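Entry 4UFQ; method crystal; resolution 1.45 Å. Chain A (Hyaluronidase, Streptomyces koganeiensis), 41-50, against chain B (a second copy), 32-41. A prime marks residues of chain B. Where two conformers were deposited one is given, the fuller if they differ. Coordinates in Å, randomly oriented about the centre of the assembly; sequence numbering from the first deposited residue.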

# COMPACT_ATOMS: atom_id res chain seq x y z
N THR A 41 4.71 1.76 27.00
CA THR A 41 5.15 0.50 26.42
C THR A 41 4.15 -0.60 26.78
O THR A 41 3.78 -0.75 27.95
CB THR A 41 6.57 0.12 26.89
OG1 THR A 41 7.51 1.10 26.44
CG2 THR A 41 6.99 -1.25 26.37
N ILE A 42 3.72 -1.34 25.76
CA ILE A 42 2.83 -2.49 25.93
C ILE A 42 3.54 -3.71 25.35
O ILE A 42 3.92 -3.72 24.17
CB ILE A 42 1.46 -2.27 25.25
CG1 ILE A 42 0.75 -1.05 25.86
CG2 ILE A 42 0.59 -3.52 25.37
CD1 ILE A 42 -0.60 -0.72 25.22
N TYR A 43 3.72 -4.73 26.18
CA TYR A 43 4.62 -5.84 25.88
C TYR A 43 3.97 -7.17 26.21
O TYR A 43 3.58 -7.42 27.35
CB TYR A 43 5.89 -5.66 26.73
CG TYR A 43 6.98 -6.69 26.50
CD1 TYR A 43 6.99 -7.49 25.37
CD2 TYR A 43 7.99 -6.86 27.44
CE1 TYR A 43 7.99 -8.43 25.18
CE2 TYR A 43 8.98 -7.79 27.25
CZ TYR A 43 8.98 -8.58 26.13
OH TYR A 43 9.98 -9.51 25.95
N GLN A 44 3.83 -8.02 25.20
CA GLN A 44 3.41 -9.41 25.37
C GLN A 44 4.64 -10.30 25.33
O GLN A 44 5.25 -10.47 24.26
CB GLN A 44 2.42 -9.82 24.27
CG GLN A 44 2.15 -11.33 24.19
CD GLN A 44 1.50 -11.88 25.45
OE1 GLN A 44 2.16 -12.47 26.31
NE2 GLN A 44 0.20 -11.69 25.55
N ALA A 45 5.00 -10.86 26.48
CA ALA A 45 6.22 -11.64 26.62
C ALA A 45 5.97 -13.13 26.42
O ALA A 45 6.92 -13.90 26.35
CB ALA A 45 6.89 -11.39 27.97
N GLY A 46 4.70 -13.53 26.34
CA GLY A 46 4.36 -14.91 26.03
C GLY A 46 5.00 -15.34 24.73
O GLY A 46 5.19 -14.51 23.85
N THR A 47 5.32 -16.63 24.60
CA THR A 47 6.01 -17.14 23.41
C THR A 47 5.15 -18.15 22.66
O THR A 47 5.63 -18.86 21.78
CB THR A 47 7.36 -17.79 23.79
OG1 THR A 47 7.16 -18.79 24.79
CG2 THR A 47 8.33 -16.74 24.30
N SER A 48 3.86 -18.20 23.00
CA SER A 48 2.90 -19.04 22.30
C SER A 48 1.50 -18.66 22.74
O SER A 48 1.33 -17.87 23.67
CB SER A 48 3.16 -20.53 22.57
OG SER A 48 2.82 -20.88 23.90
N GLY A 49 0.49 -19.20 22.07
CA GLY A 49 -0.89 -19.00 22.49
C GLY A 49 -1.67 -17.97 21.70
O GLY A 49 -1.33 -17.66 20.54
N ASP A 50 -2.72 -17.45 22.29
CA ASP A 50 -3.63 -16.56 21.61
C ASP A 50 -3.53 -15.11 22.07
O ASP A 50 -4.37 -14.34 21.78
CB ASP A 50 -5.07 -16.99 21.83
CG ASP A 50 -5.30 -18.42 21.60
OD1 ASP A 50 -4.88 -18.93 20.55
OD2 ASP A 50 -5.94 -19.04 22.45
N THR B 32 2.73 -8.35 30.02
CA THR B 32 1.99 -9.57 30.29
C THR B 32 2.76 -10.74 29.71
O THR B 32 3.26 -10.66 28.58
CB THR B 32 0.57 -9.51 29.66
OG1 THR B 32 -0.27 -8.63 30.42
CG2 THR B 32 -0.08 -10.90 29.62
N THR B 33 2.86 -11.82 30.47
CA THR B 33 3.39 -13.08 29.98
C THR B 33 2.29 -14.12 30.13
O THR B 33 1.96 -14.54 31.24
CB THR B 33 4.66 -13.51 30.73
OG1 THR B 33 5.54 -12.38 30.86
CG2 THR B 33 5.38 -14.64 29.99
N SER B 34 1.70 -14.52 29.00
CA SER B 34 0.58 -15.44 29.01
C SER B 34 0.38 -16.14 27.67
O SER B 34 0.83 -15.66 26.63
CB SER B 34 -0.71 -14.70 29.36
OG SER B 34 -1.80 -15.60 29.48
N GLU B 35 -0.32 -17.27 27.70
CA GLU B 35 -0.66 -17.99 26.48
C GLU B 35 -2.14 -17.80 26.13
O GLU B 35 -2.62 -18.36 25.14
CB GLU B 35 -0.36 -19.48 26.64
CG GLU B 35 1.13 -19.81 26.68
CD GLU B 35 1.40 -21.30 26.82
OE1 GLU B 35 0.43 -22.07 26.96
OE2 GLU B 35 2.58 -21.69 26.79
N THR B 36 -2.84 -17.00 26.92
CA THR B 36 -4.27 -16.78 26.72
C THR B 36 -4.71 -15.31 26.80
O THR B 36 -5.67 -14.91 26.14
CB THR B 36 -5.09 -17.59 27.74
OG1 THR B 36 -4.66 -17.27 29.07
CG2 THR B 36 -4.89 -19.08 27.50
N ASN B 37 -4.01 -14.52 27.60
CA ASN B 37 -4.38 -13.12 27.81
C ASN B 37 -3.58 -12.18 26.92
O ASN B 37 -2.38 -12.37 26.76
CB ASN B 37 -4.13 -12.71 29.25
CG ASN B 37 -5.11 -13.33 30.22
OD1 ASN B 37 -4.71 -13.95 31.20
ND2 ASN B 37 -6.39 -13.15 29.95
N HIS B 38 -4.25 -11.16 26.37
CA HIS B 38 -3.54 -10.06 25.72
C HIS B 38 -2.82 -9.26 26.80
O HIS B 38 -3.13 -9.41 27.98
CB HIS B 38 -4.51 -9.11 25.00
CG HIS B 38 -5.46 -9.77 24.07
ND1 HIS B 38 -5.06 -10.61 23.05
CD2 HIS B 38 -6.81 -9.69 23.97
CE1 HIS B 38 -6.12 -11.03 22.38
NE2 HIS B 38 -7.19 -10.49 22.92
N ALA B 39 -1.91 -8.37 26.41
CA ALA B 39 -1.28 -7.49 27.40
C ALA B 39 -2.16 -6.30 27.69
O ALA B 39 -2.22 -5.82 28.84
CB ALA B 39 0.10 -7.05 26.93
N ALA B 40 -2.90 -5.85 26.69
CA ALA B 40 -3.81 -4.72 26.87
C ALA B 40 -4.98 -4.75 25.90
O ALA B 40 -4.81 -5.06 24.72
CB ALA B 40 -3.05 -3.41 26.71
N THR B 41 -6.16 -4.40 26.40
CA THR B 41 -7.33 -4.17 25.56
C THR B 41 -7.85 -2.76 25.79
O THR B 41 -8.03 -2.34 26.95
CB THR B 41 -8.44 -5.21 25.85
OG1 THR B 41 -7.97 -6.53 25.50
CG2 THR B 41 -9.70 -4.92 25.04
O HOH W 1 0.13 -15.53 24.06

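How does the strand of chain A begin its contact with chain B? Thr41 lies out of reach, and Ile42 makes the first approach. Ile42 CG2 sits 3.9 Å from Ala39′ CB and 3.9 Å from Ala40′ CB, an apolar patch of methyl groups in van der Waals contact.

What joins the two backbones? A parallel bridge pairs Gln44 with Thr32′, whose side chains share one face of the sheet. Thr32′ uses both its peptide groups: Thr32′ N donates to Tyr43 O (3.0 Å), and Thr32′ O accepts from Ala45 N (2.7 Å). Both bonds are nearly straight, so chain A clasps this one residue from two sides of Gln44 in sequence.

Why is Gln44 so well held? Its amide can donate and accept at once. Gln44 NE2 gives a hydrogen bond to Asn37′ O at 2.9 Å, while Gln44 OE1 accepts from Gly46 N within its own chain at 2.8 Å and, weakly, from Ser34′ N at 3.4 Å. The side chain thus ties the segment beyond the strand to two points of chain B. Alongside, Ala45 CB rests 3.3 Å from Thr33′ OG1.

How do the chains stay together after the strand ends? Gly46 lets Ser34′ come close: an ideal CB there would lie 2.2 Å from Ser34′ O, a clash. Farther on, Ser48 O and Ser34′ O, both acceptors, are bridged by a water that donates to each at 2.7 Å. Gly49 CA then passes 3.2 Å from Glu35′ O in a CA-H...O contact; its backbone angles by themselves call for glycine, and a CB would also strike that oxygen. The same carbonyl accepts a hydrogen bond from Asp50 N, with Glu35′ O 3.0 Å away, closing the contact with backbone chemistry.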